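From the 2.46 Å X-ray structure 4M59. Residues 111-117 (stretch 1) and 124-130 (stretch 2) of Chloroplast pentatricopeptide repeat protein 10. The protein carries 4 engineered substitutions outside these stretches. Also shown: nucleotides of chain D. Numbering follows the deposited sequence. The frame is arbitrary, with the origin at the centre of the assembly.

Stretch 1 111-117: TVLHALS
Stretch 2 124-130: RALELFA

Leu 113 lies at the centre of the contact. Its CA-to-CB bond points sideways, but the m,t rotamer (chi1 -87°, chi2 176°) brings the end of the side chain nearer to the second helix. Leu 113 CD2 sits 3.7 Å from Ala 125 CB and 3.0 Å from Ala 125 O. The second distance is tight for a methyl against a carbonyl oxygen. That oxygen is already engaged in its own helix, accepting from Phe 129 N at 3.0 Å. Leu 113 CD1 reaches Phe 129 CD1 at 4.1 Å, meeting the ring obliquely. Phe 129 has chi1 -170° (t) and chi2 55°.

Leu 128 points toward the first helix with chi1 180° (t) and chi2 73° (p). Its CD2 methyl touches three side chains: Val 112 CG1 at 3.7 Å, Leu 113 CG at 4.1 Å and Leu 116 CD1 at 4.2 Å. Val 112 also points toward its partner helix, with chi1 175° (t).

Leu 116 points toward the second helix as an m,t rotamer (chi1 -71°, chi2 178°). Its CB is 4.0 Å from Ala 125 CB, and its CD1 is 3.7 Å from Ala 125 CA. The side chain of Ala 125 is a single methyl, and the backbones are close here. The nearest CA pair is Leu 113 CA to Ala 125 CA, at 5.4 Å, and it sets the register.

Both stretches are helical throughout, with phi from -58° to -87° and psi from -25° to -44°. They run nearly antiparallel, at 163°, and their axes approach to 9.1 Å. Within the first helix, Leu 116 N donates to Val 112 O at 2.7 Å. In the second, Leu 128 N donates to Arg 124 O at 3.1 Å and Ala 130 N to Leu 126 O at 2.9 Å. No hydrogen bond crosses between the stretches; the contact is apolar packing that buries 312 Å² in total.

Arg 124 forms the polar edge. Its CD lies 3.8 Å from Leu 116 CD1, so the aliphatic part of the chain extends the apolar surface. Its first three chi angles (-147°, -92°, 112°) lie between wells, and chi4 is 95°.

His 114 points away from the second helix, with chi1 172° (t) and chi2 -124°. One face of its ring is covered by the RNA: His 114 CE1 is 3.5 Å from C5' of U2 in chain D.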

# COMPACT_ATOMS: atom_id res chain seq x y z
N THR A 111 -10.31 34.65 -8.69
CA THR A 111 -10.75 33.45 -8.00
C THR A 111 -11.23 32.42 -8.99
O THR A 111 -11.16 31.22 -8.73
CB THR A 111 -11.90 33.80 -7.06
OG1 THR A 111 -11.60 35.02 -6.38
CG2 THR A 111 -12.09 32.71 -6.04
N VAL A 112 -11.72 32.87 -10.12
CA VAL A 112 -12.22 32.00 -11.16
C VAL A 112 -11.07 31.48 -11.98
O VAL A 112 -11.05 30.33 -12.38
CB VAL A 112 -13.17 32.78 -12.06
CG1 VAL A 112 -13.61 31.95 -13.23
CG2 VAL A 112 -14.35 33.23 -11.27
N LEU A 113 -10.11 32.34 -12.23
CA LEU A 113 -8.93 31.98 -12.98
C LEU A 113 -8.22 30.85 -12.31
O LEU A 113 -7.76 29.93 -12.95
CB LEU A 113 -8.00 33.18 -13.06
CG LEU A 113 -8.25 34.13 -14.21
CD1 LEU A 113 -7.33 35.28 -14.10
CD2 LEU A 113 -8.01 33.40 -15.48
N HIS A 114 -8.12 30.94 -11.00
CA HIS A 114 -7.46 29.91 -10.26
C HIS A 114 -8.27 28.65 -10.32
O HIS A 114 -7.74 27.57 -10.31
CB HIS A 114 -7.29 30.34 -8.82
CG HIS A 114 -6.77 29.26 -7.94
ND1 HIS A 114 -7.42 28.84 -6.81
CD2 HIS A 114 -5.65 28.50 -8.04
CE1 HIS A 114 -6.74 27.87 -6.24
NE2 HIS A 114 -5.66 27.64 -6.96
N ALA A 115 -9.58 28.82 -10.37
CA ALA A 115 -10.48 27.69 -10.45
C ALA A 115 -10.36 27.01 -11.79
O ALA A 115 -10.49 25.80 -11.90
CB ALA A 115 -11.89 28.13 -10.21
N LEU A 116 -10.12 27.79 -12.83
CA LEU A 116 -9.94 27.25 -14.15
C LEU A 116 -8.58 26.60 -14.27
O LEU A 116 -8.37 25.74 -15.10
CB LEU A 116 -10.04 28.35 -15.18
CG LEU A 116 -11.42 28.93 -15.40
CD1 LEU A 116 -11.31 30.02 -16.41
CD2 LEU A 116 -12.28 27.84 -15.91
N SER A 117 -7.66 27.04 -13.44
CA SER A 117 -6.31 26.55 -13.49
C SER A 117 -6.25 25.20 -12.81
O SER A 117 -5.45 24.36 -13.16
CB SER A 117 -5.38 27.53 -12.79
OG SER A 117 -4.03 27.21 -13.01
N ARG A 124 -8.66 28.23 -21.40
CA ARG A 124 -9.86 28.97 -21.07
C ARG A 124 -9.56 30.10 -20.09
O ARG A 124 -10.18 31.15 -20.13
CB ARG A 124 -10.92 28.03 -20.47
CG ARG A 124 -12.35 28.41 -20.81
CD ARG A 124 -12.95 29.32 -19.75
NE ARG A 124 -13.20 30.66 -20.25
CZ ARG A 124 -14.37 31.08 -20.73
NH1 ARG A 124 -15.40 30.25 -20.77
NH2 ARG A 124 -14.50 32.32 -21.17
N ALA A 125 -8.59 29.86 -19.21
CA ALA A 125 -8.20 30.85 -18.22
C ALA A 125 -7.58 32.06 -18.90
O ALA A 125 -7.80 33.20 -18.48
CB ALA A 125 -7.23 30.24 -17.22
N LEU A 126 -6.80 31.81 -19.94
CA LEU A 126 -6.16 32.88 -20.69
C LEU A 126 -7.19 33.72 -21.43
O LEU A 126 -7.02 34.93 -21.59
CB LEU A 126 -5.15 32.31 -21.68
CG LEU A 126 -3.96 31.57 -21.08
CD1 LEU A 126 -2.90 31.31 -22.13
CD2 LEU A 126 -3.38 32.35 -19.90
N GLU A 127 -8.27 33.08 -21.86
CA GLU A 127 -9.33 33.76 -22.59
C GLU A 127 -10.15 34.65 -21.66
O GLU A 127 -10.71 35.66 -22.08
CB GLU A 127 -10.24 32.76 -23.29
CG GLU A 127 -9.58 32.07 -24.48
CD GLU A 127 -10.38 30.89 -24.98
OE1 GLU A 127 -11.35 30.49 -24.31
OE2 GLU A 127 -10.04 30.36 -26.06
N LEU A 128 -10.20 34.27 -20.38
CA LEU A 128 -10.91 35.07 -19.39
C LEU A 128 -10.04 36.23 -18.93
O LEU A 128 -10.53 37.32 -18.65
CB LEU A 128 -11.30 34.20 -18.19
CG LEU A 128 -12.06 34.93 -17.08
CD1 LEU A 128 -13.49 35.24 -17.52
CD2 LEU A 128 -12.04 34.13 -15.79
N PHE A 129 -8.73 35.98 -18.86
CA PHE A 129 -7.79 37.01 -18.53
C PHE A 129 -7.86 38.07 -19.60
O PHE A 129 -7.86 39.25 -19.30
CB PHE A 129 -6.40 36.39 -18.47
CG PHE A 129 -5.36 37.29 -17.91
CD1 PHE A 129 -5.51 37.85 -16.67
CD2 PHE A 129 -4.21 37.54 -18.60
CE1 PHE A 129 -4.56 38.66 -16.17
CE2 PHE A 129 -3.26 38.35 -18.09
CZ PHE A 129 -3.44 38.91 -16.87
N ALA A 130 -7.92 37.64 -20.85
CA ALA A 130 -7.99 38.56 -21.98
C ALA A 130 -9.22 39.45 -21.87
O ALA A 130 -9.16 40.64 -22.15
CB ALA A 130 -7.99 37.79 -23.29
P U D 2 -5.66 30.53 -2.64
OP1 U D 2 -5.80 29.05 -2.72
OP2 U D 2 -5.23 31.16 -1.37
O5' U D 2 -4.65 30.98 -3.79
C5' U D 2 -4.90 30.67 -5.15
C4' U D 2 -3.71 30.99 -6.01
O4' U D 2 -3.40 32.40 -5.91
C3' U D 2 -2.41 30.30 -5.62
O3' U D 2 -2.34 28.97 -6.11
C2' U D 2 -1.34 31.24 -6.17
O2' U D 2 -1.14 31.02 -7.55
C1' U D 2 -2.00 32.60 -5.98
N1 U D 2 -1.56 33.29 -4.74
C2 U D 2 -0.55 34.24 -4.84
O2 U D 2 0.00 34.52 -5.89
N3 U D 2 -0.20 34.84 -3.66
C4 U D 2 -0.75 34.61 -2.41
O4 U D 2 -0.33 35.23 -1.44
C5 U D 2 -1.78 33.63 -2.40
C6 U D 2 -2.15 33.02 -3.53